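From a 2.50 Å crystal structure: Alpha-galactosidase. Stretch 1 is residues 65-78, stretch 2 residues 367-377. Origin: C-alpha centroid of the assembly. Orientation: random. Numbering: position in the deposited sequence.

Stretch 1, residues 65-78: PTPLLPEARRPQAD
Stretch 2 367-377: ERSFWLADPTG

Contact between residues 65-78 and 367-377 of alpha-galactosidase, two segments of one chain that bury 519 Å² between them. A single direct hydrogen bond crosses the interface: Leu69 N donates to Leu372 O at 2.9 Å, with an N-H...O angle of 158°. Around it the CA atoms of Leu69 and Leu372 lie 4.7 Å apart and those of Leu68 and Ala373 5.1 Å apart, the chains running in opposite directions here; farther along, Ala77 CA lies 6.0 Å from Thr376 CA.

The charged centre is built on buried Asp374 (chi1 t). Its OD2 forms a salt bridge with the extended Arg368 (chi1 to chi4 all near 180°), accepting from Arg368 NE at 2.6 Å and Arg368 NH2 at 2.8 Å. Asp374 OD1 takes Thr376 N at 3.0 Å and Thr376 OG1 at 2.6 Å, the latter with Thr376 chi1 in p. Against this pair Arg73 (m, t, t, chi4 128°) lays its guanidinium flat on that of Arg368, centres 3.8 Å apart and planes at 13°. Arg73 NH1 and Arg368 NE approach to 3.5 Å as two donors, so no hydrogen bond forms; Asp374 OD2, 4.3 Å from Arg73 NH1, offsets the like charges.

Three waters bridge the segments. One accepts from Arg73 NH1 (2.6 Å) and donates to Leu69 O (2.8 Å) and Asp374 OD2 (2.7 Å); the second donates to Thr66 O (2.6 Å) and Ala373 O (2.7 Å); the third donates to Gln76 O (3.0 Å) and Thr376 OG1 (2.9 Å), so the hydroxyl of buried Thr376 is satisfied.

Residues 65-69 are extended, a cis peptide precedes Pro70, and a 3-10 segment spans 71-73, with Arg73 N bonded to Pro70 O at 3.1 Å. Arg74 (m, t, t, chi4 178°) reaches back to Leu68 O through its NE (2.8 Å) and NH2 (2.9 Å), tying the turn to the extended loop. In the partner, the helix through Trp371 closes with a pi-type turn, Leu372 N to Glu367 O at 3.1 Å; Ala373 then leaves helical geometry with phi/psi 54/48, and Asp374 N bonds Arg368 O at 3.0 Å.

Van der Waals packing fills the remainder. Ala373 points toward the first segment, its small CB fitting 3.5 Å from Pro67 O and 3.7 Å from Thr66 CG2. Buried Leu68 (chi1 t, chi2 148°) sets CG 3.6 Å from Ala373 O and CD1 4.4 Å from Pro375 CD. Leu69 and Leu372, both m, t, meet with Leu69 CB 3.9 Å from Leu372 CD2; buried Leu372 is the most covered residue of the contact, at 73 Å². Ala77 CB rests 3.7 Å from Thr376 OG1.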

# COMPACT_ATOMS: atom_id res chain seq x y z
N PRO E 65 -2.15 2.20 -23.45
CA PRO E 65 -2.67 0.85 -23.75
C PRO E 65 -3.30 0.19 -22.53
O PRO E 65 -2.79 0.28 -21.41
CB PRO E 65 -1.42 0.09 -24.21
CG PRO E 65 -0.25 0.90 -23.71
CD PRO E 65 -0.71 2.32 -23.72
N THR E 66 -4.41 -0.51 -22.78
CA THR E 66 -5.16 -1.21 -21.73
C THR E 66 -4.49 -2.54 -21.40
O THR E 66 -4.25 -3.34 -22.31
CB THR E 66 -6.60 -1.45 -22.18
OG1 THR E 66 -7.16 -0.26 -22.75
CG2 THR E 66 -7.45 -1.92 -21.02
N PRO E 67 -4.21 -2.84 -20.13
CA PRO E 67 -3.66 -4.15 -19.79
C PRO E 67 -4.57 -5.28 -20.23
O PRO E 67 -5.80 -5.19 -20.12
CB PRO E 67 -3.52 -4.10 -18.27
CG PRO E 67 -3.51 -2.62 -17.93
CD PRO E 67 -4.40 -1.99 -18.94
N LEU E 68 -3.97 -6.35 -20.72
CA LEU E 68 -4.69 -7.52 -21.20
C LEU E 68 -4.84 -8.50 -20.05
O LEU E 68 -3.87 -8.79 -19.35
CB LEU E 68 -3.93 -8.16 -22.37
CG LEU E 68 -4.57 -9.33 -23.12
CD1 LEU E 68 -4.13 -9.30 -24.57
CD2 LEU E 68 -4.23 -10.67 -22.49
N LEU E 69 -6.04 -9.02 -19.87
CA LEU E 69 -6.36 -9.94 -18.79
C LEU E 69 -6.89 -11.24 -19.36
O LEU E 69 -7.38 -11.27 -20.49
CB LEU E 69 -7.40 -9.34 -17.83
CG LEU E 69 -7.00 -8.03 -17.14
CD1 LEU E 69 -8.08 -7.59 -16.17
CD2 LEU E 69 -5.67 -8.17 -16.45
N PRO E 70 -6.76 -12.35 -18.62
CA PRO E 70 -6.00 -12.47 -17.37
C PRO E 70 -4.49 -12.52 -17.65
O PRO E 70 -4.10 -12.78 -18.79
CB PRO E 70 -6.49 -13.80 -16.82
CG PRO E 70 -6.72 -14.59 -18.05
CD PRO E 70 -7.33 -13.65 -19.03
N GLU E 71 -3.67 -12.27 -16.63
CA GLU E 71 -2.22 -12.36 -16.80
C GLU E 71 -1.80 -13.69 -17.42
O GLU E 71 -0.90 -13.74 -18.26
CB GLU E 71 -1.54 -12.16 -15.45
CG GLU E 71 -0.30 -11.28 -15.48
CD GLU E 71 -0.14 -10.45 -14.21
OE1 GLU E 71 0.71 -10.80 -13.36
OE2 GLU E 71 -0.87 -9.44 -14.07
N ALA E 72 -2.47 -14.79 -17.02
CA ALA E 72 -2.06 -16.13 -17.44
C ALA E 72 -2.09 -16.33 -18.95
O ALA E 72 -1.43 -17.25 -19.44
CB ALA E 72 -2.97 -17.18 -16.79
N ARG E 73 -2.86 -15.51 -19.68
CA ARG E 73 -3.02 -15.65 -21.13
C ARG E 73 -2.13 -14.72 -21.94
O ARG E 73 -2.14 -14.81 -23.18
CB ARG E 73 -4.47 -15.40 -21.51
CG ARG E 73 -5.37 -16.59 -21.39
CD ARG E 73 -6.55 -16.35 -22.29
NE ARG E 73 -7.64 -17.30 -22.11
CZ ARG E 73 -8.90 -16.95 -21.91
NH1 ARG E 73 -9.24 -15.67 -21.83
NH2 ARG E 73 -9.82 -17.88 -21.78
N ARG E 74 -1.37 -13.83 -21.31
CA ARG E 74 -0.47 -12.96 -22.06
C ARG E 74 0.57 -13.71 -22.91
O ARG E 74 0.81 -13.27 -24.04
CB ARG E 74 0.23 -12.00 -21.12
CG ARG E 74 -0.73 -11.02 -20.54
CD ARG E 74 -0.09 -10.13 -19.54
NE ARG E 74 -1.07 -9.15 -19.10
CZ ARG E 74 -0.85 -8.23 -18.17
NH1 ARG E 74 0.34 -8.15 -17.59
NH2 ARG E 74 -1.82 -7.40 -17.84
N PRO E 75 1.21 -14.79 -22.45
CA PRO E 75 2.21 -15.44 -23.32
C PRO E 75 1.65 -15.98 -24.63
O PRO E 75 2.40 -16.12 -25.60
CB PRO E 75 2.77 -16.57 -22.44
CG PRO E 75 2.50 -16.12 -21.02
CD PRO E 75 1.18 -15.38 -21.10
N GLN E 76 0.35 -16.26 -24.71
CA GLN E 76 -0.25 -16.75 -25.95
C GLN E 76 -1.00 -15.66 -26.71
O GLN E 76 -1.62 -15.96 -27.73
CB GLN E 76 -1.19 -17.93 -25.67
CG GLN E 76 -2.60 -17.54 -25.28
CD GLN E 76 -3.17 -18.49 -24.23
OE1 GLN E 76 -2.43 -18.97 -23.38
NE2 GLN E 76 -4.48 -18.75 -24.29
N ALA E 77 -0.94 -14.41 -26.25
CA ALA E 77 -1.59 -13.28 -26.89
C ALA E 77 -0.62 -12.44 -27.73
O ALA E 77 -0.98 -12.00 -28.82
CB ALA E 77 -2.26 -12.38 -25.84
N ASP E 78 0.61 -12.24 -27.25
CA ASP E 78 1.54 -11.35 -27.93
C ASP E 78 2.93 -11.59 -27.35
O ASP E 78 3.12 -12.41 -26.44
CB ASP E 78 1.09 -9.89 -27.78
CG ASP E 78 1.45 -9.02 -28.98
OD1 ASP E 78 2.52 -9.23 -29.60
OD2 ASP E 78 0.67 -8.08 -29.28
N GLU E 367 -17.25 -10.23 -23.36
CA GLU E 367 -16.60 -10.43 -22.07
C GLU E 367 -15.09 -10.52 -22.23
O GLU E 367 -14.33 -9.95 -21.44
CB GLU E 367 -17.14 -11.67 -21.37
CG GLU E 367 -18.28 -11.33 -20.41
CD GLU E 367 -19.48 -10.87 -21.18
OE1 GLU E 367 -19.85 -11.59 -22.12
OE2 GLU E 367 -20.04 -9.79 -20.88
N ARG E 368 -14.62 -11.23 -23.25
CA ARG E 368 -13.18 -11.35 -23.45
C ARG E 368 -12.60 -10.14 -24.18
O ARG E 368 -11.51 -9.67 -23.84
CB ARG E 368 -12.86 -12.64 -24.20
CG ARG E 368 -11.39 -12.82 -24.49
CD ARG E 368 -11.07 -14.26 -24.85
NE ARG E 368 -9.64 -14.42 -25.06
CZ ARG E 368 -9.04 -15.55 -25.42
NH1 ARG E 368 -9.74 -16.66 -25.62
NH2 ARG E 368 -7.73 -15.55 -25.59
N SER E 369 -13.31 -9.61 -25.17
CA SER E 369 -12.73 -8.52 -25.95
C SER E 369 -12.75 -7.20 -25.20
O SER E 369 -11.84 -6.38 -25.35
CB SER E 369 -13.43 -8.41 -27.29
OG SER E 369 -13.16 -9.56 -28.06
N PHE E 370 -13.77 -6.95 -24.38
CA PHE E 370 -13.89 -5.68 -23.69
C PHE E 370 -13.52 -5.78 -22.21
O PHE E 370 -12.61 -5.08 -21.75
CB PHE E 370 -15.31 -5.12 -23.86
CG PHE E 370 -15.52 -3.81 -23.18
CD1 PHE E 370 -15.16 -2.63 -23.80
CD2 PHE E 370 -16.06 -3.76 -21.89
CE1 PHE E 370 -15.34 -1.40 -23.17
CE2 PHE E 370 -16.24 -2.54 -21.25
CZ PHE E 370 -15.88 -1.36 -21.89
N TRP E 371 -14.18 -6.65 -21.44
CA TRP E 371 -13.94 -6.67 -20.00
C TRP E 371 -12.53 -7.16 -19.67
O TRP E 371 -11.89 -6.64 -18.75
CB TRP E 371 -15.00 -7.52 -19.31
CG TRP E 371 -16.34 -6.87 -19.44
CD1 TRP E 371 -17.37 -7.28 -20.22
CD2 TRP E 371 -16.78 -5.66 -18.79
NE1 TRP E 371 -18.44 -6.42 -20.09
CE2 TRP E 371 -18.10 -5.42 -19.22
CE3 TRP E 371 -16.18 -4.78 -17.88
CZ2 TRP E 371 -18.85 -4.31 -18.76
CZ3 TRP E 371 -16.93 -3.68 -17.42
CH2 TRP E 371 -18.25 -3.46 -17.87
N LEU E 372 -12.03 -8.14 -20.41
CA LEU E 372 -10.66 -8.59 -20.23
C LEU E 372 -9.69 -7.90 -21.17
O LEU E 372 -8.48 -8.14 -21.09
CB LEU E 372 -10.60 -10.12 -20.40
CG LEU E 372 -11.52 -10.88 -19.44
CD1 LEU E 372 -11.70 -12.32 -19.88
CD2 LEU E 372 -10.98 -10.82 -18.02
N ALA E 373 -10.19 -7.06 -22.08
CA ALA E 373 -9.35 -6.28 -22.99
C ALA E 373 -8.38 -7.18 -23.77
O ALA E 373 -7.18 -6.92 -23.86
CB ALA E 373 -8.61 -5.18 -22.23
N ASP E 374 -8.92 -8.28 -24.32
CA ASP E 374 -8.14 -9.28 -25.06
C ASP E 374 -8.68 -9.39 -26.48
O ASP E 374 -9.57 -10.20 -26.76
CB ASP E 374 -8.19 -10.64 -24.36
CG ASP E 374 -7.44 -11.73 -25.12
OD1 ASP E 374 -6.71 -11.42 -26.10
OD2 ASP E 374 -7.57 -12.91 -24.73
N PRO E 375 -8.15 -8.60 -27.42
CA PRO E 375 -8.60 -8.70 -28.81
C PRO E 375 -7.98 -9.84 -29.60
O PRO E 375 -8.07 -9.84 -30.82
CB PRO E 375 -8.16 -7.34 -29.37
CG PRO E 375 -6.88 -7.09 -28.65
CD PRO E 375 -7.11 -7.58 -27.25
N THR E 376 -7.36 -10.82 -28.95
CA THR E 376 -6.72 -11.93 -29.63
C THR E 376 -7.51 -13.22 -29.52
O THR E 376 -7.07 -14.25 -30.05
CB THR E 376 -5.29 -12.17 -29.10
OG1 THR E 376 -5.34 -12.86 -27.85
CG2 THR E 376 -4.51 -10.86 -28.93
N GLY E 377 -8.67 -13.21 -28.85
CA GLY E 377 -9.45 -14.40 -28.69
C GLY E 377 -10.29 -14.68 -29.92
O GLY E 377 -10.50 -13.80 -30.77
O HOH W 1 -5.41 -4.87 -24.10
O HOH W 2 -8.20 -13.36 -22.16
O HOH W 3 -4.65 -15.69 -27.62